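Local coordinates for protein transcriptional regulator (PDB 3E7Q) that probably binds DNA through a helix-turn-helix and regulates transcription, most likely as a repressor of the TetR family, at residues 88-100 with 187-201. Residues are numbered along the deposited sequence; the frame is centred on the assembly and turned at random.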
# COMPACT_ATOMS: atom_id res chain seq x y z
N ALA B 88 -22.02 16.46 -7.66
CA ALA B 88 -20.92 15.86 -6.83
C ALA B 88 -20.77 14.32 -7.03
O ALA B 88 -19.64 13.84 -7.21
CB ALA B 88 -21.05 16.23 -5.37
N ARG B 89 -21.91 13.59 -7.08
CA ARG B 89 -21.91 12.12 -7.21
C ARG B 89 -21.50 11.68 -8.61
O ARG B 89 -20.69 10.75 -8.75
CB ARG B 89 -23.24 11.49 -6.75
CG ARG B 89 -23.39 11.61 -5.25
CD ARG B 89 -23.80 10.40 -4.45
NE ARG B 89 -23.13 9.10 -4.73
CZ ARG B 89 -23.39 7.99 -4.04
NH1 ARG B 89 -24.20 8.04 -3.02
NH2 ARG B 89 -22.82 6.85 -4.35
N PRO B 90 -21.99 12.35 -9.67
CA PRO B 90 -21.50 11.98 -11.00
C PRO B 90 -19.96 12.19 -11.19
O PRO B 90 -19.33 11.33 -11.80
CB PRO B 90 -22.33 12.85 -11.94
CG PRO B 90 -23.55 13.19 -11.19
CD PRO B 90 -23.03 13.37 -9.76
N ARG B 91 -19.42 13.27 -10.63
CA ARG B 91 -17.97 13.56 -10.58
C ARG B 91 -17.18 12.52 -9.76
O ARG B 91 -16.13 12.04 -10.20
CB ARG B 91 -17.70 14.95 -10.00
CG ARG B 91 -18.26 16.12 -10.76
CD ARG B 91 -17.82 17.48 -10.21
NE ARG B 91 -17.78 18.44 -11.30
CZ ARG B 91 -17.93 19.77 -11.18
NH1 ARG B 91 -18.07 20.35 -9.98
NH2 ARG B 91 -17.94 20.56 -12.27
N LEU B 92 -17.69 12.15 -8.58
CA LEU B 92 -17.08 11.05 -7.82
C LEU B 92 -17.12 9.70 -8.59
O LEU B 92 -16.13 8.99 -8.61
CB LEU B 92 -17.71 10.86 -6.41
CG LEU B 92 -17.39 11.87 -5.31
CD1 LEU B 92 -18.33 11.71 -4.20
CD2 LEU B 92 -15.91 11.82 -4.84
N SER B 93 -18.26 9.37 -9.19
CA SER B 93 -18.39 8.15 -10.02
C SER B 93 -17.46 8.11 -11.18
O SER B 93 -16.95 7.06 -11.50
CB SER B 93 -19.81 7.98 -10.55
OG SER B 93 -20.65 8.03 -9.44
N ALA B 94 -17.25 9.25 -11.82
CA ALA B 94 -16.30 9.32 -12.91
C ALA B 94 -14.89 9.10 -12.35
O ALA B 94 -14.16 8.32 -12.91
CB ALA B 94 -16.43 10.64 -13.66
N PHE B 95 -14.52 9.76 -11.25
CA PHE B 95 -13.27 9.49 -10.52
C PHE B 95 -13.06 8.00 -10.24
O PHE B 95 -12.02 7.49 -10.53
CB PHE B 95 -13.24 10.25 -9.21
CG PHE B 95 -11.89 10.32 -8.55
CD1 PHE B 95 -11.09 11.47 -8.67
CD2 PHE B 95 -11.45 9.29 -7.67
CE1 PHE B 95 -9.82 11.54 -8.01
CE2 PHE B 95 -10.22 9.37 -7.05
CZ PHE B 95 -9.41 10.49 -7.23
N PHE B 96 -14.07 7.32 -9.68
CA PHE B 96 -13.99 5.88 -9.38
C PHE B 96 -13.77 5.05 -10.64
O PHE B 96 -12.87 4.21 -10.67
CB PHE B 96 -15.26 5.40 -8.64
CG PHE B 96 -15.53 6.17 -7.33
CD1 PHE B 96 -14.47 6.65 -6.54
CD2 PHE B 96 -16.84 6.37 -6.89
CE1 PHE B 96 -14.71 7.37 -5.41
CE2 PHE B 96 -17.09 7.08 -5.73
CZ PHE B 96 -16.04 7.57 -4.97
N GLU B 97 -14.57 5.30 -11.66
CA GLU B 97 -14.37 4.66 -12.98
C GLU B 97 -12.97 4.85 -13.54
O GLU B 97 -12.33 3.88 -13.93
CB GLU B 97 -15.41 5.15 -13.99
CG GLU B 97 -16.83 4.70 -13.66
CD GLU B 97 -17.10 3.21 -13.96
OE1 GLU B 97 -16.27 2.54 -14.65
OE2 GLU B 97 -18.18 2.74 -13.51
N ALA B 98 -12.48 6.09 -13.56
CA ALA B 98 -11.08 6.30 -13.99
C ALA B 98 -10.10 5.50 -13.13
O ALA B 98 -9.13 4.89 -13.66
CB ALA B 98 -10.70 7.75 -14.03
N SER B 99 -10.37 5.46 -11.83
CA SER B 99 -9.49 4.78 -10.85
C SER B 99 -9.32 3.28 -11.07
O SER B 99 -8.30 2.73 -10.71
CB SER B 99 -10.00 4.97 -9.42
OG SER B 99 -9.86 6.31 -8.96
N PHE B 100 -10.33 2.63 -11.63
CA PHE B 100 -10.35 1.19 -11.81
C PHE B 100 -10.36 0.81 -13.30
O PHE B 100 -10.56 -0.34 -13.67
CB PHE B 100 -11.55 0.60 -11.04
CG PHE B 100 -11.36 0.64 -9.54
CD1 PHE B 100 -10.67 -0.34 -8.91
CD2 PHE B 100 -11.87 1.69 -8.76
CE1 PHE B 100 -10.46 -0.27 -7.50
CE2 PHE B 100 -11.67 1.75 -7.41
CZ PHE B 100 -10.98 0.77 -6.79
N ARG B 187 -15.13 -3.66 -11.46
CA ARG B 187 -16.52 -3.24 -11.20
C ARG B 187 -16.83 -3.21 -9.69
O ARG B 187 -17.39 -2.27 -9.17
CB ARG B 187 -17.49 -4.15 -11.95
CG ARG B 187 -19.00 -3.86 -11.69
CD ARG B 187 -19.42 -2.39 -11.96
NE ARG B 187 -18.67 -1.83 -13.09
CZ ARG B 187 -18.45 -0.53 -13.32
NH1 ARG B 187 -18.97 0.39 -12.54
NH2 ARG B 187 -17.73 -0.17 -14.37
N GLN B 188 -16.45 -4.27 -9.00
CA GLN B 188 -16.56 -4.33 -7.57
C GLN B 188 -15.84 -3.21 -6.82
O GLN B 188 -16.32 -2.76 -5.82
CB GLN B 188 -16.12 -5.70 -7.08
CG GLN B 188 -17.19 -6.75 -7.34
CD GLN B 188 -16.77 -8.13 -6.88
OE1 GLN B 188 -15.60 -8.48 -6.95
NE2 GLN B 188 -17.72 -8.92 -6.39
N GLY B 189 -14.69 -2.76 -7.30
CA GLY B 189 -13.95 -1.66 -6.68
C GLY B 189 -14.74 -0.36 -6.75
O GLY B 189 -14.88 0.35 -5.73
N VAL B 190 -15.28 -0.07 -7.93
CA VAL B 190 -16.25 1.04 -8.10
C VAL B 190 -17.42 0.88 -7.11
O VAL B 190 -17.72 1.79 -6.34
CB VAL B 190 -16.78 1.18 -9.55
CG1 VAL B 190 -17.67 2.41 -9.67
CG2 VAL B 190 -15.61 1.24 -10.54
N GLN B 191 -18.02 -0.30 -7.11
CA GLN B 191 -19.12 -0.60 -6.21
C GLN B 191 -18.78 -0.33 -4.75
O GLN B 191 -19.58 0.24 -4.02
CB GLN B 191 -19.57 -2.08 -6.40
CG GLN B 191 -20.65 -2.55 -5.43
CD GLN B 191 -20.94 -4.05 -5.50
OE1 GLN B 191 -20.38 -4.78 -6.29
NE2 GLN B 191 -21.85 -4.49 -4.65
N ILE B 192 -17.61 -0.77 -4.31
CA ILE B 192 -17.14 -0.49 -2.93
C ILE B 192 -17.04 1.02 -2.67
O ILE B 192 -17.42 1.54 -1.58
CB ILE B 192 -15.80 -1.22 -2.67
CG1 ILE B 192 -16.04 -2.74 -2.54
CG2 ILE B 192 -15.07 -0.65 -1.45
CD1 ILE B 192 -14.72 -3.61 -2.48
N CYS B 193 -16.59 1.76 -3.68
CA CYS B 193 -16.42 3.20 -3.51
C CYS B 193 -17.71 3.94 -3.49
O CYS B 193 -17.89 4.82 -2.65
CB CYS B 193 -15.50 3.78 -4.58
SG CYS B 193 -13.80 3.17 -4.40
N GLU B 194 -18.63 3.57 -4.36
CA GLU B 194 -19.97 4.11 -4.30
C GLU B 194 -20.61 3.80 -2.98
O GLU B 194 -21.38 4.61 -2.48
CB GLU B 194 -20.89 3.55 -5.40
CG GLU B 194 -20.48 3.76 -6.81
CD GLU B 194 -20.46 5.21 -7.26
OE1 GLU B 194 -20.86 6.12 -6.52
OE2 GLU B 194 -20.04 5.44 -8.42
N ALA B 195 -20.36 2.59 -2.45
CA ALA B 195 -20.98 2.18 -1.18
C ALA B 195 -20.50 3.03 -0.01
O ALA B 195 -21.25 3.29 0.96
CB ALA B 195 -20.76 0.70 -0.92
N TRP B 196 -19.24 3.45 -0.08
CA TRP B 196 -18.68 4.36 0.89
C TRP B 196 -19.37 5.74 0.89
O TRP B 196 -19.66 6.32 1.94
CB TRP B 196 -17.20 4.58 0.53
CG TRP B 196 -16.49 5.44 1.47
CD1 TRP B 196 -15.83 5.02 2.56
CD2 TRP B 196 -16.31 6.89 1.42
NE1 TRP B 196 -15.25 6.09 3.20
CE2 TRP B 196 -15.54 7.25 2.55
CE3 TRP B 196 -16.73 7.90 0.56
CZ2 TRP B 196 -15.19 8.56 2.85
CZ3 TRP B 196 -16.37 9.22 0.86
CH2 TRP B 196 -15.59 9.53 1.99
N VAL B 197 -19.52 6.30 -0.29
CA VAL B 197 -20.27 7.56 -0.47
C VAL B 197 -21.68 7.43 0.02
O VAL B 197 -22.17 8.34 0.69
CB VAL B 197 -20.26 8.09 -1.95
CG1 VAL B 197 -20.85 9.45 -2.04
CG2 VAL B 197 -18.81 8.09 -2.52
N ASP B 198 -22.33 6.29 -0.30
CA ASP B 198 -23.68 6.00 0.20
C ASP B 198 -23.70 6.09 1.71
O ASP B 198 -24.61 6.68 2.29
CB ASP B 198 -24.16 4.58 -0.15
CG ASP B 198 -24.48 4.36 -1.61
OD1 ASP B 198 -24.52 5.30 -2.42
OD2 ASP B 198 -24.70 3.19 -1.95
N GLY B 199 -22.72 5.44 2.33
CA GLY B 199 -22.54 5.48 3.78
C GLY B 199 -22.50 6.87 4.39
O GLY B 199 -23.23 7.16 5.30
N LEU B 200 -21.61 7.71 3.88
CA LEU B 200 -21.65 9.15 4.19
C LEU B 200 -23.01 9.77 4.06
O LEU B 200 -23.50 10.33 4.98
CB LEU B 200 -20.77 9.92 3.23
CG LEU B 200 -19.32 10.19 3.50
CD1 LEU B 200 -18.90 11.28 2.48
CD2 LEU B 200 -19.01 10.64 4.87
N GLU B 201 -23.61 9.65 2.89
CA GLU B 201 -24.90 10.26 2.65
C GLU B 201 -26.02 9.75 3.57
O GLU B 201 -26.95 10.52 3.88
CB GLU B 201 -25.31 10.09 1.19
CG GLU B 201 -24.44 10.83 0.22
CD GLU B 201 -25.26 11.46 -0.86
OE1 GLU B 201 -25.46 10.84 -1.94
OE2 GLU B 201 -25.76 12.59 -0.60
O HOH W 1 -20.97 8.77 -6.77
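R89 reaches from helix 88-99 into a cluster of three acids, E194, D198 and E201, on helix 186-204, and its guanidinium meets all of them with its edge. R89 NH1 and NH2 both close on one oxygen of D198, with R89 NH1 to D198 OD1 at 2.8 Å. R89 NH2 also bonds E194 OE1 at 3.0 Å, an almost straight bond in the guanidinium plane, while NH1 makes a longer one to the anti lone pair of E201 OE1. Bends at chi2 and chi3 (-133° and 46°) turn the guanidinium across to the three carboxylates. V197 CG1 sits over the middle of one face of the R89 guanidinium, 3.5 Å above its plane. A water accepts from R89 NE and donates to S93 OG and E194 OE1; E194 OE2 lies 2.8 Å from S93 OG. A separate salt bridge, at the other end of the contact, joins R187 and E97 end-on and nearly coplanar: R187 NH1 to E97 OE2 at 2.7 Å, with NH2 on OE1.

Alongside the charged groups runs the apolar part of the contact. F96 fits as a knob among V190, C193, E194 and V197. C193 CB stands squarely over one face of the F96 ring, 3.5 Å from the centroid of that ring, as a CH-pi contact; V197 CG2 touches the rim at CZ and the E194 carboxylate sits at the ring edge. F100 lays its ring over the backbone at G189, whose CA is 3.9 Å from the F100 centroid; lacking a side chain, the glycine lets the ring close on the helix.

The helices run roughly antiparallel (149°), their axes 9.1 Å apart at closest approach, in the all-helical C-terminal region of this TetR-family protein. Helix 124-152 packs on L92 and V197 through V144 and L148, helix 159-179 on F100 and W196. R207 of the second subunit salt-bridges D198 OD2, tying the acidic cluster to the dimer interface.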